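Local atomic coordinates of insulinase family protease (PDB entry 3GO9), a protein that belongs to the insulinase (M16) family of zinc peptidases and is predicted to be a protease, although its activity and substrate are not established. Residues Thr58-Ser62 with Ser180-Pro186; Leu90-Trp94 with Asp130-Trp134; Gln263-Asp267 with Pro446-Val452; Arg291-Ala295 with Glu426-Leu431. One frame throughout, in Å; residues are numbered along the deposited sequence. Where two conformers were deposited one is given.

Contact 1: residues Thr58-Ser62 with Ser180-Pro186; sequences TGSLS and SLIGHDP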
loop_
_atom_site.group_PDB
_atom_site.type_symbol
_atom_site.label_atom_id
_atom_site.label_comp_id
_atom_site.label_asym_id
_atom_site.label_seq_id
_atom_site.Cartn_x
_atom_site.Cartn_y
_atom_site.Cartn_z
ATOM N N THR A 58 -6.007 13.971 5.627
ATOM C CA THR A 58 -5.352 14.814 6.613
ATOM C C THR A 58 -4.335 13.951 7.331
ATOM O O THR A 58 -4.676 12.913 7.891
ATOM C CB THR A 58 -6.388 15.272 7.648
ATOM O OG1 THR A 58 -7.363 16.048 6.955
ATOM C CG2 THR A 58 -5.797 16.108 8.791
ATOM N N GLY A 59 -3.098 14.385 7.294
ATOM C CA GLY A 59 -2.000 13.708 8.021
ATOM C C GLY A 59 -1.054 14.741 8.567
ATOM O O GLY A 59 -1.402 15.940 8.675
ATOM N N SER A 60 0.170 14.320 8.835
ATOM C CA SER A 60 1.163 15.189 9.465
ATOM C C SER A 60 1.635 16.299 8.579
ATOM O O SER A 60 2.128 17.318 9.090
ATOM C CB SER A 60 2.336 14.370 9.926
ATOM O OG SER A 60 2.886 13.586 8.896
ATOM N N LEU A 61 1.519 16.144 7.256
ATOM C CA LEU A 61 1.868 17.243 6.375
ATOM C C LEU A 61 0.925 18.451 6.556
ATOM O O LEU A 61 1.321 19.572 6.177
ATOM C CB LEU A 61 1.916 16.809 4.914
ATOM C CG LEU A 61 2.949 15.837 4.478
ATOM C CD1 LEU A 61 2.681 15.259 3.098
ATOM C CD2 LEU A 61 4.377 16.495 4.549
ATOM N N SER A 62 -0.253 18.286 7.172
ATOM C CA SER A 62 -1.185 19.398 7.441
ATOM C C SER A 62 -0.793 20.218 8.643
ATOM O O SER A 62 -1.410 21.257 8.914
ATOM C CB SER A 62 -2.583 18.876 7.787
ATOM O OG SER A 62 -3.228 18.277 6.711
ATOM N N SER A 180 9.844 16.062 1.243
ATOM C CA SER A 180 9.043 17.021 2.011
ATOM C C SER A 180 8.476 16.436 3.288
ATOM O O SER A 180 7.717 17.120 3.967
ATOM C CB SER A 180 7.868 17.530 1.170
ATOM O OG SER A 180 6.863 16.553 1.036
ATOM N N LEU A 181 8.824 15.190 3.576
ATOM C CA LEU A 181 8.248 14.459 4.706
ATOM C C LEU A 181 9.098 14.611 5.955
ATOM O O LEU A 181 8.694 14.216 7.057
ATOM C CB LEU A 181 8.112 13.003 4.353
ATOM C CG LEU A 181 7.330 12.670 3.067
ATOM C CD1 LEU A 181 7.120 11.160 3.012
ATOM C CD2 LEU A 181 6.091 13.468 3.038
ATOM N N ILE A 182 10.295 15.163 5.785
ATOM C CA ILE A 182 11.158 15.478 6.927
ATOM C C ILE A 182 10.534 16.415 7.921
ATOM O O ILE A 182 10.047 17.512 7.608
ATOM C CB ILE A 182 12.499 16.102 6.437
ATOM C CG1 ILE A 182 13.173 15.162 5.498
ATOM C CG2 ILE A 182 13.409 16.330 7.617
ATOM C CD1 ILE A 182 13.310 13.812 6.075
ATOM N N GLY A 183 10.639 16.052 9.193
ATOM C CA GLY A 183 10.051 16.822 10.249
ATOM C C GLY A 183 8.541 16.722 10.381
ATOM O O GLY A 183 7.928 17.380 11.235
ATOM N N HIS A 184 7.955 15.814 9.612
ATOM C CA HIS A 184 6.552 15.457 9.704
ATOM C C HIS A 184 6.304 14.004 10.053
ATOM O O HIS A 184 5.347 13.389 9.538
ATOM C CB HIS A 184 5.858 15.785 8.396
ATOM C CG HIS A 184 5.820 17.252 8.107
ATOM N ND1 HIS A 184 4.968 18.099 8.780
ATOM C CD2 HIS A 184 6.517 18.021 7.248
ATOM C CE1 HIS A 184 5.149 19.337 8.353
ATOM N NE2 HIS A 184 6.071 19.313 7.412
ATOM N N ASP A 185 7.122 13.411 10.923
ATOM C CA ASP A 185 6.836 12.059 11.438
ATOM C C ASP A 185 5.391 11.940 11.918
ATOM O O ASP A 185 4.942 12.717 12.789
ATOM C CB ASP A 185 7.689 11.712 12.639
ATOM C CG ASP A 185 9.097 11.509 12.342
ATOM O OD1 ASP A 185 9.579 11.776 11.200
ATOM O OD2 ASP A 185 9.742 11.043 13.330
ATOM N N PRO A 186 4.642 10.972 11.387
ATOM C CA PRO A 186 3.184 10.904 11.615
ATOM C C PRO A 186 2.759 10.393 12.991
ATOM O O PRO A 186 1.580 10.514 13.335
ATOM C CB PRO A 186 2.679 9.995 10.490
ATOM C CG PRO A 186 3.870 9.316 9.945
ATOM C CD PRO A 186 5.098 10.123 10.281
#
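Leu61 lies over one face of the His184 imidazole: its CD2 sits 4.1 Å from the ring centroid, an off-centre CH-pi contact, and its CA also lies over the ring. The same methyl continues into the neighbouring loop, with Leu61 CD2 at 3.8 Å from Leu181 CD2 and 3.4 Å from the carbonyl O of Ser180. Next to this apolar patch the hydroxyl of Ser60 donates a short hydrogen bond, OG to the backbone O of His184 at 2.6 Å, while His184 ND1 returns a weak one to Ser60 O (3.0 Å). Both segments are loops of the alpha/beta fold of the M16 family: 58-62 leaves strand 50-56 and makes a short 3-10 turn on the way to helix 70-80, whereas the loop 180-186 leads from helix 170-175 towards helix 196-206. Backbone hydrogen bonds also join Ser60 with Ser110 and Leu61 with Tyr111. In the second loop, a type II turn from Leu181 to His184, with Gly183 at positive phi, brings the histidine round to face Ser60. Asp185 directs its CB away and forms a salt bridge with Arg173, and Pro186 follows, its CA 5.2 Å from that of Ser60.

Contact 2: residues Leu90-Trp94 with Asp130-Trp134; sequences LQSLW and DALAW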
loop_
_atom_site.group_PDB
_atom_site.type_symbol
_atom_site.label_atom_id
_atom_site.label_comp_id
_atom_site.label_asym_id
_atom_site.label_seq_id
_atom_site.Cartn_x
_atom_site.Cartn_y
_atom_site.Cartn_z
ATOM N N LEU A 90 -19.827 2.190 23.447
ATOM C CA LEU A 90 -18.562 2.381 22.687
ATOM C C LEU A 90 -17.673 1.163 22.779
ATOM O O LEU A 90 -17.131 0.718 21.790
ATOM C CB LEU A 90 -17.811 3.617 23.168
ATOM C CG LEU A 90 -16.510 3.948 22.456
ATOM C CD1 LEU A 90 -16.763 4.239 21.046
ATOM C CD2 LEU A 90 -15.856 5.173 23.165
ATOM N N GLN A 91 -17.573 0.624 23.984
ATOM C CA GLN A 91 -16.787 -0.579 24.223
ATOM C C GLN A 91 -17.423 -1.750 23.437
ATOM O O GLN A 91 -16.705 -2.551 22.818
ATOM C CB GLN A 91 -16.737 -0.898 25.720
ATOM C CG GLN A 91 -16.200 -2.306 26.039
ATOM C CD GLN A 91 -16.080 -2.578 27.536
ATOM O OE1 GLN A 91 -17.074 -2.888 28.198
ATOM N NE2 GLN A 91 -14.837 -2.499 28.066
ATOM N N SER A 92 -18.756 -1.867 23.471
ATOM C CA SER A 92 -19.446 -2.973 22.781
ATOM C C SER A 92 -19.128 -2.945 21.256
ATOM O O SER A 92 -18.848 -3.986 20.655
ATOM C CB SER A 92 -20.943 -2.946 23.040
ATOM O OG SER A 92 -21.638 -3.834 22.163
ATOM N N LEU A 93 -19.149 -1.761 20.656
ATOM C CA LEU A 93 -18.833 -1.656 19.239
ATOM C C LEU A 93 -17.444 -2.186 18.961
ATOM O O LEU A 93 -17.257 -2.996 18.042
ATOM C CB LEU A 93 -18.944 -0.220 18.716
ATOM C CG LEU A 93 -18.394 0.031 17.338
ATOM C CD1 LEU A 93 -19.157 -0.746 16.260
ATOM C CD2 LEU A 93 -18.492 1.573 17.049
ATOM N N TRP A 94 -16.454 -1.688 19.711
ATOM C CA TRP A 94 -15.071 -1.993 19.401
ATOM C C TRP A 94 -14.680 -3.446 19.746
ATOM O O TRP A 94 -13.859 -4.026 19.087
ATOM C CB TRP A 94 -14.145 -0.956 19.996
ATOM C CG TRP A 94 -14.166 0.256 19.172
ATOM C CD1 TRP A 94 -14.778 1.441 19.428
ATOM C CD2 TRP A 94 -13.587 0.374 17.879
ATOM N NE1 TRP A 94 -14.602 2.303 18.365
ATOM C CE2 TRP A 94 -13.872 1.663 17.402
ATOM C CE3 TRP A 94 -12.856 -0.500 17.069
ATOM C CZ2 TRP A 94 -13.421 2.114 16.149
ATOM C CZ3 TRP A 94 -12.408 -0.049 15.830
ATOM C CH2 TRP A 94 -12.670 1.214 15.407
ATOM N N ASP A 130 -24.283 1.382 14.408
ATOM C CA ASP A 130 -23.332 1.893 15.408
ATOM C C ASP A 130 -22.048 2.320 14.732
ATOM O O ASP A 130 -21.473 3.373 15.072
ATOM C CB ASP A 130 -23.016 0.891 16.489
ATOM C CG ASP A 130 -24.210 0.594 17.389
ATOM O OD1 ASP A 130 -25.176 1.377 17.363
ATOM O OD2 ASP A 130 -24.140 -0.441 18.113
ATOM N N ALA A 131 -21.566 1.509 13.801
ATOM C CA ALA A 131 -20.333 1.857 13.092
ATOM C C ALA A 131 -20.465 3.193 12.349
ATOM O O ALA A 131 -19.590 4.051 12.388
ATOM C CB ALA A 131 -19.912 0.765 12.124
ATOM N N LEU A 132 -21.561 3.352 11.631
ATOM C CA LEU A 132 -21.769 4.600 10.929
ATOM C C LEU A 132 -21.897 5.784 11.881
ATOM O O LEU A 132 -21.456 6.909 11.540
ATOM C CB LEU A 132 -22.976 4.499 9.980
ATOM C CG LEU A 132 -22.852 3.526 8.805
ATOM C CD1 LEU A 132 -24.148 3.601 7.981
ATOM C CD2 LEU A 132 -21.663 3.845 7.886
ATOM N N ALA A 133 -22.464 5.547 13.077
ATOM C CA ALA A 133 -22.627 6.587 14.071
ATOM C C ALA A 133 -21.243 6.972 14.627
ATOM O O ALA A 133 -20.954 8.179 14.789
ATOM C CB ALA A 133 -23.545 6.090 15.125
ATOM N N TRP A 134 -20.386 5.978 14.873
ATOM C CA TRP A 134 -19.056 6.242 15.385
ATOM C C TRP A 134 -18.271 7.032 14.331
ATOM O O TRP A 134 -17.579 7.994 14.625
ATOM C CB TRP A 134 -18.284 4.970 15.766
ATOM C CG TRP A 134 -16.977 5.266 16.426
ATOM C CD1 TRP A 134 -16.790 5.614 17.740
ATOM C CD2 TRP A 134 -15.672 5.331 15.807
ATOM N NE1 TRP A 134 -15.444 5.845 17.978
ATOM C CE2 TRP A 134 -14.752 5.652 16.813
ATOM C CE3 TRP A 134 -15.199 5.134 14.500
ATOM C CZ2 TRP A 134 -13.405 5.789 16.562
ATOM C CZ3 TRP A 134 -13.819 5.225 14.262
ATOM C CH2 TRP A 134 -12.954 5.577 15.305
HETATM O O HOH W 1 -22.919 -2.742 20.311
#
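Aromatic contact comes first: the edge of Trp94 meets the face of Trp134 in a T-shaped stack, the planes at 83° and the five-membered rings 4.9 Å apart between centroids. The benzo ends also touch, Trp94 CZ2 to Trp134 CH2 at 3.6 Å. Aliphatic packing completes the apolar part. Leu93 points at the other helix and sets CD2 against Trp134 CB (3.6 Å), with its CD1 4.5 Å from Ala131 CB, while Leu90 brings CD1 to 3.6 Å from CD1 of the Trp134 indole. No direct hydrogen bond joins the segments. At the outer margin water 1 lies 2.5 Å from Ser92 OG and donates a weak bond to Asp130 OD2 (3.4 Å), and the indole NE1 of Trp134 is used elsewhere, bonded to Ala78 O of helix 70-80. In geometry the short axes approach to 10.7 Å and cross at -113°, so large side chains, not backbones, fill the gap. Trp94, Ala131 and Trp134 all rest on Leu118 of strand 114-120, and both tryptophans touch Leu79. This is the layering of an alpha/beta sandwich: helices 87-95 and 125-140 pack together over one face of the mixed sheet of the N-terminal M16 domain.

Contact 3: residues Gln263-Asp267 with Pro446-Val452; sequences QAAQD and PKGEPEV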
loop_
_atom_site.group_PDB
_atom_site.type_symbol
_atom_site.label_atom_id
_atom_site.label_comp_id
_atom_site.label_asym_id
_atom_site.label_seq_id
_atom_site.Cartn_x
_atom_site.Cartn_y
_atom_site.Cartn_z
ATOM N N GLN A 263 17.137 -4.502 15.008
ATOM C CA GLN A 263 16.317 -5.725 15.064
ATOM C C GLN A 263 16.703 -6.867 14.086
ATOM O O GLN A 263 16.160 -7.978 14.160
ATOM C CB GLN A 263 14.875 -5.353 14.782
ATOM C CG GLN A 263 14.347 -4.195 15.625
ATOM C CD GLN A 263 13.105 -3.608 15.012
ATOM O OE1 GLN A 263 13.170 -2.614 14.279
ATOM N NE2 GLN A 263 11.964 -4.243 15.266
ATOM N N ALA A 264 17.597 -6.585 13.148
ATOM C CA ALA A 264 18.075 -7.576 12.172
ATOM C C ALA A 264 18.818 -8.746 12.868
ATOM O O ALA A 264 19.680 -8.482 13.667
ATOM C CB ALA A 264 19.032 -6.868 11.201
ATOM N N ALA A 265 18.498 -10.006 12.548
ATOM C CA ALA A 265 19.312 -11.164 13.023
ATOM C C ALA A 265 20.614 -11.307 12.248
ATOM O O ALA A 265 21.669 -11.693 12.783
ATOM C CB ALA A 265 18.528 -12.477 12.964
ATOM N N GLN A 266 20.541 -10.992 10.956
ATOM C CA GLN A 266 21.682 -11.154 10.057
ATOM C C GLN A 266 21.586 -10.071 8.994
ATOM O O GLN A 266 20.659 -9.266 9.031
ATOM C CB GLN A 266 21.719 -12.553 9.433
ATOM C CG GLN A 266 20.561 -12.943 8.571
ATOM C CD GLN A 266 19.282 -13.340 9.344
ATOM O OE1 GLN A 266 19.202 -14.443 9.935
ATOM N NE2 GLN A 266 18.266 -12.461 9.306
ATOM N N ASP A 267 22.541 -10.024 8.073
ATOM C CA ASP A 267 22.507 -8.962 7.033
ATOM C C ASP A 267 21.344 -9.170 6.082
ATOM O O ASP A 267 20.943 -10.292 5.824
ATOM C CB ASP A 267 23.801 -8.921 6.199
ATOM C CG ASP A 267 25.012 -8.433 6.972
ATOM O OD1 ASP A 267 24.875 -8.103 8.156
ATOM O OD2 ASP A 267 26.126 -8.401 6.400
ATOM N N PRO A 446 23.099 -5.875 11.348
ATOM C CA PRO A 446 22.630 -5.842 12.773
ATOM C C PRO A 446 23.433 -4.883 13.614
ATOM O O PRO A 446 24.641 -4.738 13.398
ATOM C CB PRO A 446 22.890 -7.278 13.246
ATOM C CG PRO A 446 22.897 -8.120 11.982
ATOM C CD PRO A 446 23.572 -7.222 10.963
ATOM N N LYS A 447 22.797 -4.256 14.616
ATOM C CA LYS A 447 23.564 -3.441 15.573
ATOM C C LYS A 447 24.709 -4.257 16.172
ATOM O O LYS A 447 24.526 -5.426 16.487
ATOM C CB LYS A 447 22.684 -2.876 16.711
ATOM C CG LYS A 447 23.508 -1.973 17.666
ATOM C CD LYS A 447 22.712 -1.500 18.876
ATOM C CE LYS A 447 23.624 -1.394 20.119
ATOM N NZ LYS A 447 23.155 -0.376 21.095
ATOM N N GLY A 448 25.877 -3.637 16.299
ATOM C CA GLY A 448 27.092 -4.272 16.828
ATOM C C GLY A 448 27.990 -4.976 15.837
ATOM O O GLY A 448 29.141 -5.311 16.151
ATOM N N GLU A 449 27.510 -5.181 14.607
ATOM C CA GLU A 449 28.321 -5.858 13.600
ATOM C C GLU A 449 29.283 -4.866 12.953
ATOM O O GLU A 449 28.859 -3.796 12.538
ATOM C CB GLU A 449 27.401 -6.468 12.548
ATOM C CG GLU A 449 28.068 -7.452 11.624
ATOM C CD GLU A 449 27.088 -8.046 10.631
ATOM O OE1 GLU A 449 26.570 -9.151 10.894
ATOM O OE2 GLU A 449 26.774 -7.372 9.621
ATOM N N PRO A 450 30.571 -5.212 12.833
ATOM C CA PRO A 450 31.532 -4.322 12.195
ATOM C C PRO A 450 31.031 -3.867 10.824
ATOM O O PRO A 450 30.581 -4.707 10.049
ATOM C CB PRO A 450 32.757 -5.200 12.047
ATOM C CG PRO A 450 32.675 -6.134 13.193
ATOM C CD PRO A 450 31.234 -6.360 13.465
ATOM N N GLU A 451 31.082 -2.556 10.565
ATOM C CA GLU A 451 30.606 -1.994 9.310
ATOM C C GLU A 451 31.284 -2.657 8.137
ATOM O O GLU A 451 32.512 -2.808 8.106
ATOM C CB GLU A 451 30.823 -0.481 9.257
ATOM C CG GLU A 451 30.159 0.162 8.051
ATOM C CD GLU A 451 30.081 1.675 8.135
ATOM O OE1 GLU A 451 30.880 2.293 8.877
ATOM O OE2 GLU A 451 29.207 2.240 7.450
ATOM N N VAL A 452 30.471 -3.080 7.166
ATOM C CA VAL A 452 30.981 -3.588 5.899
ATOM C C VAL A 452 31.287 -2.384 5.015
ATOM O O VAL A 452 30.530 -1.409 4.979
ATOM C CB VAL A 452 29.956 -4.502 5.181
ATOM C CG1 VAL A 452 30.366 -4.770 3.754
ATOM C CG2 VAL A 452 29.749 -5.802 5.962
HETATM O O HOH W 2 20.538 -5.830 15.428
HETATM O O HOH W 3 25.159 -11.081 9.711
#
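Pro446, the last residue of strand 440-446, carries most of the packing. Its ring turns toward the 263-267 loop, CG lying 4.1 Å from Ala264 CB and 3.8 Å from Gln266 CA, CB 3.5 Å from Ala264 O, and CD 3.2 Å from Asp267 OD1. At Lys447 the chain turns outward; its N is linked through water 2 (2.9 Å) to Ala264 O, which receives the water's hydrogen at 3.3 Å, and its backbone also bonds to Asn261. Gly448, at positive phi, takes the third position of a type II turn closed by Glu449 N to Pro446 O (3.1 Å). Glu449 then reaches back to Asp267: its OE2 is only 2.5 Å from Asp267 OD1, a spacing that suggests one of the two acids is protonated. The same OE2 accepts a hydrogen bond from Gln445, whereas OE1 takes one from water 3 (2.7 Å), itself weakly bonded by Asp267 N at 3.3 Å. Further on, Val452 touches lightly, CG2 at 4.5 Å from Asp267 OD2, just ahead of helix 454-465. Strand 440-446 runs between strands 257-261 and 267-276, parallel to the first and antiparallel to the second. Those two are consecutive in the chain, so the loop joining them passes over its C-terminal end, in the five-stranded mixed sheet of the C-terminal half.

Contact 4: residues Arg291-Ala295 with Glu426-Leu431; sequences RSDLA and ELNREL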
loop_
_atom_site.group_PDB
_atom_site.type_symbol
_atom_site.label_atom_id
_atom_site.label_comp_id
_atom_site.label_asym_id
_atom_site.label_seq_id
_atom_site.Cartn_x
_atom_site.Cartn_y
_atom_site.Cartn_z
ATOM N N ARG A 291 4.304 -6.356 -19.111
ATOM C CA ARG A 291 5.562 -6.892 -19.643
ATOM C C ARG A 291 6.669 -6.665 -18.629
ATOM O O ARG A 291 7.509 -7.574 -18.371
ATOM C CB ARG A 291 5.962 -6.264 -20.965
ATOM C CG ARG A 291 7.110 -7.014 -21.618
ATOM C CD ARG A 291 7.539 -6.459 -22.936
ATOM N NE ARG A 291 6.526 -6.678 -23.973
ATOM C CZ ARG A 291 6.667 -6.288 -25.251
ATOM N NH1 ARG A 291 7.761 -5.658 -25.660
ATOM N NH2 ARG A 291 5.690 -6.514 -26.116
ATOM N N SER A 292 6.682 -5.474 -18.052
ATOM C CA SER A 292 7.712 -5.106 -17.072
ATOM C C SER A 292 7.568 -5.949 -15.809
ATOM O O SER A 292 8.569 -6.522 -15.311
ATOM C CB SER A 292 7.590 -3.644 -16.736
ATOM O OG SER A 292 8.027 -2.903 -17.845
ATOM N N ASP A 293 6.345 -6.045 -15.289
ATOM C CA ASP A 293 6.038 -6.857 -14.095
ATOM C C ASP A 293 6.435 -8.321 -14.307
ATOM O O ASP A 293 7.009 -8.953 -13.423
ATOM C CB ASP A 293 4.535 -6.732 -13.819
ATOM C CG ASP A 293 3.994 -7.714 -12.766
ATOM O OD1 ASP A 293 4.361 -7.593 -11.605
ATOM O OD2 ASP A 293 3.102 -8.551 -13.107
ATOM N N LEU A 294 6.114 -8.866 -15.484
ATOM C CA LEU A 294 6.381 -10.279 -15.733
ATOM C C LEU A 294 7.898 -10.550 -15.828
ATOM O O LEU A 294 8.336 -11.632 -15.408
ATOM C CB LEU A 294 5.614 -10.807 -16.930
ATOM C CG LEU A 294 5.775 -12.299 -17.210
ATOM C CD1 LEU A 294 5.330 -13.152 -16.043
ATOM C CD2 LEU A 294 5.007 -12.661 -18.481
ATOM N N ALA A 295 8.649 -9.624 -16.417
ATOM C CA ALA A 295 10.130 -9.742 -16.470
ATOM C C ALA A 295 10.683 -9.805 -15.035
ATOM O O ALA A 295 11.516 -10.634 -14.728
ATOM C CB ALA A 295 10.738 -8.584 -17.218
ATOM N N GLU A 426 10.556 -10.739 -26.668
ATOM C CA GLU A 426 9.995 -9.560 -26.005
ATOM C C GLU A 426 10.293 -9.615 -24.534
ATOM O O GLU A 426 10.769 -8.602 -23.939
ATOM C CB GLU A 426 8.496 -9.461 -26.248
ATOM C CG GLU A 426 8.119 -9.095 -27.659
ATOM C CD GLU A 426 6.619 -9.230 -27.981
ATOM O OE1 GLU A 426 5.863 -9.982 -27.323
ATOM O OE2 GLU A 426 6.197 -8.596 -28.964
ATOM N N LEU A 427 10.022 -10.769 -23.922
ATOM C CA LEU A 427 10.291 -10.871 -22.470
ATOM C C LEU A 427 11.812 -10.732 -22.219
ATOM O O LEU A 427 12.222 -10.067 -21.296
ATOM C CB LEU A 427 9.767 -12.174 -21.877
ATOM C CG LEU A 427 9.754 -12.199 -20.327
ATOM C CD1 LEU A 427 8.915 -11.067 -19.751
ATOM C CD2 LEU A 427 9.238 -13.479 -19.729
ATOM N N ASN A 428 12.643 -11.373 -23.032
ATOM C CA ASN A 428 14.101 -11.237 -22.835
ATOM C C ASN A 428 14.636 -9.818 -23.050
ATOM O O ASN A 428 15.571 -9.375 -22.364
ATOM C CB ASN A 428 14.839 -12.263 -23.718
ATOM C CG ASN A 428 14.809 -13.636 -23.133
ATOM O OD1 ASN A 428 14.391 -13.805 -21.997
ATOM N ND2 ASN A 428 15.243 -14.653 -23.915
ATOM N N ARG A 429 14.089 -9.087 -24.016
ATOM C CA ARG A 429 14.455 -7.684 -24.180
ATOM C C ARG A 429 14.123 -6.862 -22.947
ATOM O O ARG A 429 14.931 -6.034 -22.552
ATOM C CB ARG A 429 13.781 -7.080 -25.399
ATOM C CG ARG A 429 14.050 -5.609 -25.614
ATOM C CD ARG A 429 15.520 -5.328 -25.858
ATOM N NE ARG A 429 16.004 -6.018 -27.083
ATOM C CZ ARG A 429 17.258 -6.011 -27.547
ATOM N NH1 ARG A 429 18.240 -5.349 -26.942
ATOM N NH2 ARG A 429 17.528 -6.673 -28.682
ATOM N N GLU A 430 12.931 -7.084 -22.391
ATOM C CA GLU A 430 12.468 -6.393 -21.163
ATOM C C GLU A 430 13.440 -6.731 -20.013
ATOM O O GLU A 430 13.934 -5.831 -19.302
ATOM C CB GLU A 430 11.045 -6.825 -20.854
ATOM C CG GLU A 430 10.417 -6.170 -19.674
ATOM C CD GLU A 430 10.176 -4.695 -19.831
ATOM O OE1 GLU A 430 9.748 -4.275 -20.914
ATOM O OE2 GLU A 430 10.391 -3.950 -18.828
ATOM N N LEU A 431 13.802 -7.989 -19.895
ATOM C CA LEU A 431 14.785 -8.387 -18.882
ATOM C C LEU A 431 16.115 -7.656 -19.065
ATOM O O LEU A 431 16.724 -7.170 -18.083
ATOM C CB LEU A 431 15.028 -9.905 -18.917
ATOM C CG LEU A 431 14.093 -10.800 -18.161
ATOM C CD1 LEU A 431 14.306 -12.244 -18.617
ATOM C CD2 LEU A 431 14.270 -10.626 -16.633
HETATM O O HOH W 4 3.500 -8.830 -26.940
HETATM O O HOH W 5 7.292 -2.902 -20.951
#
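Ala295 is the small bump that lets the helices come close: its CB drops into a hollow walled by Glu430 CG (3.5 Å), Leu427 CD1 (4.0 Å) and Leu431 CD2 (4.1 Å). In return Leu427 pushes CD1 into the groove beside Arg291, Leu294 and Ala295, 3.6 Å from Ala295 N and 4.2 Å from Leu294 CG, while Leu431 CD2 presses on Ala295 O (3.3 Å). The short axes pass 9.0 Å apart at -77°. Polar chains border this interlock. Ser292 OG donates to Glu430 OE2 (2.8 Å), and water 5 donates to both Ser292 OG and Glu430 OE1. Arg291 lays its guanidinium over Glu426 CB, its NH2 3.6 Å from Glu426 OE2, a salt bridge of charges without a directed N-H; Glu426 OE1 accepts a hydrogen bond from Thr423 N and another from water 4 (2.7 Å). Leu368 of helix 362-377 touches both Leu294 and Leu427, making a three-helix packing, and helix 424-435 then leads into strand 440-446 of the sheet.

In the fold
Contacts 1 and 2 belong to the N-terminal half, contacts 3 and 4 to the C-terminal half, and contact 4 lies across the chain's centre from both 1 and 2. Contact 2 is the most buried and relies on aromatic and aliphatic packing. Contact 4, also between helices but only partly buried, adds charges and a hydroxyl-carboxylate bond around a small apolar fit. Of the loop contacts, contact 1, partly buried, pairs two direct hydrogen bonds, one weak, with a leucine-imidazole CH-pi contact, whereas contact 3, at the surface, combines packing of a proline ring with water bridges and a close acid pair. Strand 440-446 links contacts 3 and 4 along the chain, nearest atoms about 23 Å apart.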